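PDB 1E3J: Nadp(h)-dependent ketose reductase from Bemisia argentifolii, which probably catalyses the NADP(H)-dependent interconversion of ketoses and polyols, notably fructose reduction, as a zinc-containing member of the alcohol dehydrogenase family. Local coordinates for residues A[43-48]-A[333-338]; A[4-9]-A[324-329]. One frame throughout, in Å; residues are numbered along the deposited sequence.

Contact 1 (A[43-48]-A[333-338])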
loop_
_atom_site.group_PDB
_atom_site.type_symbol
_atom_site.label_atom_id
_atom_site.label_comp_id
_atom_site.label_asym_id
_atom_site.label_seq_id
_atom_site.Cartn_x
_atom_site.Cartn_y
_atom_site.Cartn_z
ATOM N N SER A 43 -4.179 -29.088 14.068
ATOM C CA SER A 43 -2.744 -29.257 13.936
ATOM C C SER A 43 -2.178 -30.130 15.053
ATOM O O SER A 43 -1.343 -30.988 14.789
ATOM C CB SER A 43 -2.068 -27.891 13.904
ATOM O OG SER A 43 -0.670 -28.048 13.991
ATOM N N ASP A 44 -2.613 -29.919 16.295
ATOM C CA ASP A 44 -2.127 -30.769 17.402
ATOM C C ASP A 44 -2.647 -32.193 17.165
ATOM O O ASP A 44 -1.912 -33.176 17.261
ATOM C CB ASP A 44 -2.655 -30.315 18.774
ATOM C CG ASP A 44 -2.083 -28.973 19.229
ATOM O OD1 ASP A 44 -0.823 -28.824 19.356
ATOM O OD2 ASP A 44 -2.917 -28.071 19.482
ATOM N N VAL A 45 -3.929 -32.296 16.857
ATOM C CA VAL A 45 -4.532 -33.601 16.611
ATOM C C VAL A 45 -3.784 -34.364 15.519
ATOM O O VAL A 45 -3.513 -35.547 15.658
ATOM C CB VAL A 45 -6.014 -33.451 16.186
ATOM C CG1 VAL A 45 -6.582 -34.815 15.779
ATOM C CG2 VAL A 45 -6.822 -32.853 17.336
ATOM N N HIS A 46 -3.443 -33.674 14.442
ATOM C CA HIS A 46 -2.753 -34.298 13.333
ATOM C C HIS A 46 -1.371 -34.795 13.752
ATOM O O HIS A 46 -0.932 -35.874 13.339
ATOM C CB HIS A 46 -2.661 -33.316 12.174
ATOM C CG HIS A 46 -2.251 -33.943 10.885
ATOM N ND1 HIS A 46 -0.981 -34.439 10.667
ATOM C CD2 HIS A 46 -2.937 -34.141 9.733
ATOM C CE1 HIS A 46 -0.902 -34.912 9.434
ATOM N NE2 HIS A 46 -2.076 -34.746 8.846
ATOM N N TYR A 47 -0.671 -34.027 14.570
ATOM C CA TYR A 47 0.633 -34.493 15.021
ATOM C C TYR A 47 0.421 -35.785 15.813
ATOM O O TYR A 47 1.185 -36.749 15.699
ATOM C CB TYR A 47 1.296 -33.431 15.901
ATOM C CG TYR A 47 2.066 -32.418 15.092
ATOM C CD1 TYR A 47 3.145 -32.823 14.303
ATOM C CD2 TYR A 47 1.705 -31.068 15.080
ATOM C CE1 TYR A 47 3.857 -31.919 13.517
ATOM C CE2 TYR A 47 2.417 -30.140 14.286
ATOM C CZ TYR A 47 3.492 -30.589 13.505
ATOM O OH TYR A 47 4.175 -29.745 12.657
ATOM N N TYR A 48 -0.649 -35.781 16.602
ATOM C CA TYR A 48 -1.047 -36.892 17.455
ATOM C C TYR A 48 -1.369 -38.194 16.708
ATOM O O TYR A 48 -0.885 -39.260 17.074
ATOM C CB TYR A 48 -2.250 -36.435 18.287
ATOM C CG TYR A 48 -2.931 -37.504 19.097
ATOM C CD1 TYR A 48 -2.197 -38.382 19.898
ATOM C CD2 TYR A 48 -4.321 -37.601 19.109
ATOM C CE1 TYR A 48 -2.839 -39.330 20.700
ATOM C CE2 TYR A 48 -4.973 -38.541 19.899
ATOM C CZ TYR A 48 -4.232 -39.400 20.694
ATOM O OH TYR A 48 -4.889 -40.312 21.489
ATOM N N GLU A 333 -9.121 -36.702 22.124
ATOM C CA GLU A 333 -10.118 -37.560 21.482
ATOM C C GLU A 333 -11.334 -36.720 21.099
ATOM O O GLU A 333 -11.833 -36.804 19.968
ATOM C CB GLU A 333 -10.527 -38.706 22.405
ATOM C CG GLU A 333 -10.221 -40.077 21.828
ATOM C CD GLU A 333 -10.929 -40.335 20.496
ATOM O OE1 GLU A 333 -12.106 -39.916 20.335
ATOM O OE2 GLU A 333 -10.311 -40.979 19.614
ATOM N N ALA A 334 -11.798 -35.888 22.026
ATOM C CA ALA A 334 -12.936 -35.023 21.728
ATOM C C ALA A 334 -12.591 -34.159 20.502
ATOM O O ALA A 334 -13.447 -33.931 19.643
ATOM C CB ALA A 334 -13.268 -34.148 22.927
ATOM N N ALA A 335 -11.339 -33.700 20.404
ATOM C CA ALA A 335 -10.940 -32.880 19.264
ATOM C C ALA A 335 -10.825 -33.724 18.001
ATOM O O ALA A 335 -11.200 -33.293 16.924
ATOM C CB ALA A 335 -9.611 -32.182 19.545
ATOM N N ARG A 336 -10.312 -34.938 18.131
ATOM C CA ARG A 336 -10.165 -35.796 16.961
ATOM C C ARG A 336 -11.515 -36.147 16.331
ATOM O O ARG A 336 -11.636 -36.120 15.104
ATOM C CB ARG A 336 -9.405 -37.077 17.323
ATOM C CG ARG A 336 -8.971 -37.911 16.119
ATOM C CD ARG A 336 -8.485 -39.294 16.567
ATOM N NE ARG A 336 -9.567 -40.057 17.196
ATOM C CZ ARG A 336 -10.655 -40.494 16.556
ATOM N NH1 ARG A 336 -10.815 -40.260 15.254
ATOM N NH2 ARG A 336 -11.604 -41.140 17.222
ATOM N N LYS A 337 -12.524 -36.455 17.161
ATOM C CA LYS A 337 -13.866 -36.825 16.669
ATOM C C LYS A 337 -14.597 -35.726 15.893
ATOM O O LYS A 337 -15.310 -36.026 14.941
ATOM C CB LYS A 337 -14.759 -37.311 17.822
ATOM N N LYS A 338 -14.422 -34.465 16.294
ATOM C CA LYS A 338 -15.049 -33.313 15.626
ATOM C C LYS A 338 -16.573 -33.392 15.448
ATOM O O LYS A 338 -17.080 -33.297 14.333
ATOM C CB LYS A 338 -14.388 -33.065 14.256
ATOM C CG LYS A 338 -13.000 -32.434 14.339
#
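V45 reaches across from helix 42-50 and spreads its two methyls over the last turn of helix 328-337. CG2 meets the methyl of A335 (V45 CG2 to A335 CB, 3.6 Å), while CG1 rests against the start of the R336 side chain, 3.9 Å from R336 CG and equally far from R336 CA. The valine fork thus straddles two consecutive residues of the facing helix, CG2 mainly over A335 and CG1 on R336. The split follows from its first torsion: CG1 lies anti to the backbone N (chi1 174°), which leaves CG2 beside that N and turned to A335. No hydrogen bond crosses between the segments. The backbones come nearest at V45 and R336, with V45 CA 6.1 Å from R336 CA. R336 runs across V45 at about a right angle and offers only its aliphatic root; bent at chi3 (63°), its chain turns the guanidinium back to E333, one helical turn earlier. There NE and NH2 grip the same carboxylate oxygen side-on, E333 OE2 lying 2.7 Å from R336 NE and in the guanidinium plane. NH2 approaches OE2 on its syn lone pair, whereas NE meets it from above the carboxylate plane. This i to i+3 salt bridge ties the charge down on its own helix. Both helices belong to the catalytic domain of the zinc-dependent medium-chain dehydrogenase fold, the first in its GroES-like region and the second from the C-terminal part of the chain, with 284 residues between the segments. Helix 42-50 directly follows C41, a ligand of the zinc that H66 and E67 also bind, and the side chain of V45 stands about 9 Å from that metal. D44 OD2 accepts a hydrogen bond from C41 N. Further along the interface, Y48 meets F332 edge-to-face.

Contact 2 (A[4-9]-A[324-329])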
loop_
_atom_site.group_PDB
_atom_site.type_symbol
_atom_site.label_atom_id
_atom_site.label_comp_id
_atom_site.label_asym_id
_atom_site.label_seq_id
_atom_site.Cartn_x
_atom_site.Cartn_y
_atom_site.Cartn_z
ATOM N N ASP A 4 5.309 -31.478 40.180
ATOM C CA ASP A 4 4.484 -30.247 40.090
ATOM C C ASP A 4 4.670 -29.598 38.718
ATOM O O ASP A 4 4.420 -28.398 38.552
ATOM C CB ASP A 4 4.858 -29.267 41.209
ATOM C CG ASP A 4 6.351 -28.983 41.274
ATOM O OD1 ASP A 4 7.135 -29.655 40.538
ATOM O OD2 ASP A 4 6.735 -28.083 42.078
ATOM N N ASN A 5 5.151 -30.391 37.757
ATOM C CA ASN A 5 5.286 -29.934 36.380
ATOM C C ASN A 5 4.895 -31.026 35.389
ATOM O O ASN A 5 5.690 -31.431 34.517
ATOM C CB ASN A 5 6.693 -29.415 36.056
ATOM C CG ASN A 5 6.718 -28.626 34.738
ATOM O OD1 ASN A 5 5.707 -28.042 34.335
ATOM N ND2 ASN A 5 7.863 -28.614 34.068
ATOM N N LEU A 6 3.669 -31.521 35.548
ATOM C CA LEU A 6 3.127 -32.535 34.643
ATOM C C LEU A 6 3.122 -31.869 33.256
ATOM O O LEU A 6 2.824 -30.672 33.140
ATOM C CB LEU A 6 1.686 -32.883 35.039
ATOM C CG LEU A 6 1.015 -33.895 34.101
ATOM C CD1 LEU A 6 1.794 -35.225 34.160
ATOM C CD2 LEU A 6 -0.457 -34.100 34.499
ATOM N N SER A 7 3.421 -32.637 32.219
ATOM C CA SER A 7 3.494 -32.101 30.863
ATOM C C SER A 7 2.953 -33.128 29.912
ATOM O O SER A 7 3.106 -34.313 30.162
ATOM C CB SER A 7 4.954 -31.825 30.495
ATOM O OG SER A 7 5.619 -31.224 31.602
ATOM N N ALA A 8 2.310 -32.694 28.836
ATOM C CA ALA A 8 1.794 -33.640 27.868
ATOM C C ALA A 8 2.861 -33.863 26.785
ATOM O O ALA A 8 3.034 -33.020 25.907
ATOM C CB ALA A 8 0.509 -33.107 27.266
ATOM N N VAL A 9 3.573 -34.991 26.848
ATOM C CA VAL A 9 4.639 -35.305 25.906
ATOM C C VAL A 9 4.264 -36.282 24.793
ATOM O O VAL A 9 3.831 -37.402 25.047
ATOM C CB VAL A 9 5.883 -35.893 26.626
ATOM C CG1 VAL A 9 7.018 -36.090 25.606
ATOM C CG2 VAL A 9 6.344 -34.983 27.779
ATOM N N LYS A 324 -9.170 -30.986 32.264
ATOM C CA LYS A 324 -8.020 -30.653 33.087
ATOM C C LYS A 324 -6.809 -31.284 32.368
ATOM O O LYS A 324 -6.980 -32.107 31.457
ATOM C CB LYS A 324 -8.186 -31.249 34.490
ATOM C CG LYS A 324 -9.336 -30.614 35.284
ATOM N N LEU A 325 -5.606 -30.894 32.760
ATOM C CA LEU A 325 -4.412 -31.424 32.139
ATOM C C LEU A 325 -4.368 -32.959 32.256
ATOM O O LEU A 325 -3.971 -33.669 31.315
ATOM C CB LEU A 325 -3.186 -30.766 32.784
ATOM C CG LEU A 325 -1.810 -31.194 32.278
ATOM C CD1 LEU A 325 -1.674 -30.952 30.770
ATOM C CD2 LEU A 325 -0.742 -30.425 33.040
ATOM N N GLU A 326 -4.805 -33.490 33.395
ATOM C CA GLU A 326 -4.797 -34.948 33.555
ATOM C C GLU A 326 -5.637 -35.662 32.471
ATOM O O GLU A 326 -5.362 -36.805 32.121
ATOM C CB GLU A 326 -5.301 -35.333 34.961
ATOM C CG GLU A 326 -4.448 -34.791 36.136
ATOM C CD GLU A 326 -4.720 -33.306 36.472
ATOM O OE1 GLU A 326 -5.507 -32.630 35.759
ATOM O OE2 GLU A 326 -4.133 -32.808 37.460
ATOM N N GLN A 327 -6.659 -34.996 31.933
ATOM C CA GLN A 327 -7.506 -35.620 30.916
ATOM C C GLN A 327 -7.155 -35.249 29.467
ATOM O O GLN A 327 -7.998 -35.352 28.569
ATOM C CB GLN A 327 -8.978 -35.282 31.177
ATOM C CG GLN A 327 -9.698 -36.247 32.097
ATOM C CD GLN A 327 -9.174 -36.189 33.530
ATOM O OE1 GLN A 327 -9.344 -35.182 34.241
ATOM N NE2 GLN A 327 -8.522 -37.272 33.966
ATOM N N THR A 328 -5.912 -34.837 29.247
ATOM C CA THR A 328 -5.455 -34.439 27.927
ATOM C C THR A 328 -5.817 -35.415 26.815
ATOM O O THR A 328 -6.299 -35.001 25.751
ATOM C CB THR A 328 -3.914 -34.216 27.921
ATOM O OG1 THR A 328 -3.608 -33.044 28.676
ATOM C CG2 THR A 328 -3.399 -34.035 26.501
ATOM N N VAL A 329 -5.590 -36.708 27.039
ATOM C CA VAL A 329 -5.910 -37.687 25.992
ATOM C C VAL A 329 -7.389 -37.668 25.653
ATOM O O VAL A 329 -7.785 -37.767 24.482
ATOM C CB VAL A 329 -5.476 -39.105 26.375
ATOM C CG1 VAL A 329 -6.034 -40.116 25.358
ATOM C CG2 VAL A 329 -3.956 -39.161 26.412
#
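L6 and L325 form the close part of this contact, their side chains sliding past each other in opposite directions. L6 CD2 lies 3.9 Å from L325 CG, and L325 CD2 tucks in against the main chain of strand 6-12, at 3.6 Å from L6 O. In L325, CG sits anti to the backbone N (chi1 180°), extending the isobutyl group from the short 3-10 turn to the strand. Two residues on, where the strand again faces the turn, A8 CB touches T328 CG2 at 4.1 Å, a lighter contact. These side chains join the first strand of the catalytic domain to the junction between strand 319-324 and helix 328-337, so the N-terminal strand packs against the C-terminal part of the catalytic domain in this alcohol dehydrogenase fold. L18 of strand 15-20 touches both L6 and T328. The hydroxyl of T328 is spent within its own turn: OG1 donates to L325 O at 2.7 Å, in the carbonyl plane on a lone pair. That bond holds chi1 near -70°, with CG2 turned to A8; T328 N gives L325 O a second donor. The exposed side is looser. E326 brings only its CG near L6 CD2, at 4.4 Å, and its carboxylate instead forms a salt bridge with R127.

How the contacts relate
Both contacts use helix 328-337, contact 1 at its C-terminal end and contact 2 at its N-terminal start and the turn before it; their centres lie 16 Å apart. Y48 and V329 join them, Y48 OH packing 4.0 Å from V329 CG1. Contact 1 sets helix against helix beside the zinc site, nearer the centre of the chain, yet is only partly buried. Contact 2 lies farther out but is mostly buried, strand against turn, with an exposed glutamate at its margin. Neither is crossed by hydrogen bonds; methyls, branched side chains and, in contact 1, the aliphatic stem of R336 do the joining. Their charged groups differ: an intrahelical pair in 333-338, a partner outside the segments in 324-329.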